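Local coordinates for uncharacterized conserved protein YjbQ/UPF0047 family, ortholog yugU B.subtilis (Clostridium acetobutylicum, PDB 1VMH) that is of unknown function and belongs to the UPF0047 (YjbQ) family, adopting a YjbQ-like fold in an assembly of three protein chains, at residues C54-A59 with F128-D132. Numbering follows the deposited sequence.
Sequences CPHTTA and FTEFD
The ring of Phe-128, carried on a t rotamer (chi1 -174°), lies against the side of loop 54-59 that carries the side chains of Cys-54, His-56 and Ala-59, and overlaps all three. Its CZ lies 3.6 Å from Ala-59 CB, its CE2 3.8 Å from Cys-54 SG, and its edge, again through CZ, 4.1 Å from His-56 CD2. The Cys-54 sulfur sits obliquely to this ring, 4.6 Å from the centroid and 49° off the normal, a sulfur-aromatic contact; the t rotamer of Cys-54 also lets SG accept a long hydrogen bond from His-56 N (3.6 Å). A type I turn from His-56 to Ala-59 then reverses the chain, with Thr-57 and Thr-58 at its corners, closed by a weak Ala-59 N to His-56 O bond (3.4 Å). The loop connects strand 48-53 of the five-stranded sheet to strand 59-65, an outermost strand, within this chain, of the three-stranded antiparallel sheet whose middle strand is 124-130. Ala-59 and Glu-130 form a non-hydrogen-bonded antiparallel pair, CA to CA 4.6 Å, with a CA-H...O contact from Ala-59 CA to Thr-129 O (3.1 Å) beside it. Where strand 124-130 ends, Phe-131 N donates to Thr-58 O (3.2 Å), and Glu-130 folds its carboxylate back (chi2 68°) so that OE1 accepts from Asp-132 N at 2.9 Å. Glu-130 OE1 also salt-bridges Arg-137, which hydrogen-bonds Thr-58 OG1, while Glu-130 OE2 bonds Thr-23. One water spans Thr-58 OG1 (2.8 Å) and Asp-132 OD2 (2.6 Å), the latter also salt-bridged to Arg-135.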
# COMPACT_ATOMS: atom_id res chain seq x y z
N CYS A 54 7.92 -3.55 7.80
CA CYS A 54 8.37 -2.63 8.81
C CYS A 54 7.56 -2.80 10.08
O CYS A 54 6.35 -2.51 10.08
CB CYS A 54 8.26 -1.21 8.30
SG CYS A 54 8.67 0.00 9.51
N PRO A 55 8.18 -3.25 11.18
CA PRO A 55 7.42 -3.45 12.43
C PRO A 55 7.17 -2.18 13.25
O PRO A 55 6.64 -2.29 14.39
CB PRO A 55 8.33 -4.41 13.21
CG PRO A 55 9.71 -3.99 12.79
CD PRO A 55 9.60 -3.62 11.32
N HIS A 56 7.51 -1.01 12.73
CA HIS A 56 7.38 0.25 13.42
C HIS A 56 6.20 1.04 12.89
O HIS A 56 6.08 1.22 11.69
CB HIS A 56 8.66 1.05 13.19
CG HIS A 56 9.88 0.30 13.60
ND1 HIS A 56 10.17 0.03 14.92
CD2 HIS A 56 10.90 -0.22 12.87
CE1 HIS A 56 11.31 -0.66 14.98
NE2 HIS A 56 11.78 -0.80 13.76
N THR A 57 5.37 1.57 13.77
CA THR A 57 4.17 2.29 13.37
C THR A 57 4.42 3.73 12.93
O THR A 57 3.49 4.37 12.47
CB THR A 57 3.13 2.22 14.45
OG1 THR A 57 3.67 2.81 15.63
CG2 THR A 57 2.72 0.79 14.71
N THR A 58 5.66 4.20 13.05
CA THR A 58 6.06 5.55 12.62
C THR A 58 7.11 5.50 11.51
O THR A 58 7.81 6.47 11.25
CB THR A 58 6.54 6.36 13.78
OG1 THR A 58 7.53 5.60 14.47
CG2 THR A 58 5.39 6.69 14.71
N ALA A 59 7.15 4.36 10.80
CA ALA A 59 7.96 4.20 9.61
C ALA A 59 7.22 3.24 8.67
O ALA A 59 6.22 2.62 9.04
CB ALA A 59 9.33 3.71 9.95
N PHE A 128 13.23 1.88 3.19
CA PHE A 128 12.67 2.11 4.52
C PHE A 128 12.42 3.62 4.67
O PHE A 128 13.34 4.42 4.45
CB PHE A 128 13.70 1.67 5.55
CG PHE A 128 13.23 1.72 6.97
CD1 PHE A 128 13.28 2.87 7.68
CD2 PHE A 128 12.73 0.59 7.59
CE1 PHE A 128 12.84 2.91 9.01
CE2 PHE A 128 12.33 0.63 8.91
CZ PHE A 128 12.36 1.78 9.60
N THR A 129 11.18 4.02 4.99
CA THR A 129 10.79 5.42 5.10
C THR A 129 10.62 5.77 6.60
O THR A 129 9.60 5.44 7.23
CB THR A 129 9.49 5.76 4.30
OG1 THR A 129 8.39 5.02 4.82
CG2 THR A 129 9.65 5.27 2.85
N GLU A 130 11.63 6.43 7.16
CA GLU A 130 11.59 6.86 8.54
C GLU A 130 10.82 8.15 8.63
O GLU A 130 11.17 9.11 7.93
CB GLU A 130 13.02 7.06 9.05
CG GLU A 130 13.13 7.70 10.44
CD GLU A 130 12.60 6.77 11.50
OE1 GLU A 130 11.37 6.70 11.68
OE2 GLU A 130 13.41 6.10 12.17
N PHE A 131 9.85 8.22 9.54
CA PHE A 131 9.17 9.47 9.86
C PHE A 131 9.30 10.00 11.30
O PHE A 131 8.77 11.09 11.61
CB PHE A 131 7.71 9.39 9.45
CG PHE A 131 7.53 9.13 7.97
CD1 PHE A 131 7.94 10.07 7.03
CD2 PHE A 131 6.97 7.93 7.53
CE1 PHE A 131 7.77 9.84 5.67
CE2 PHE A 131 6.81 7.69 6.16
CZ PHE A 131 7.21 8.62 5.25
N ASP A 132 9.99 9.26 12.16
CA ASP A 132 10.23 9.66 13.57
C ASP A 132 11.61 9.26 14.05
O ASP A 132 11.76 8.65 15.11
CB ASP A 132 9.16 9.09 14.49
CG ASP A 132 9.19 9.72 15.89
OD1 ASP A 132 9.55 10.91 16.02
OD2 ASP A 132 8.82 9.00 16.83
O HOH W 1 7.95 6.53 17.08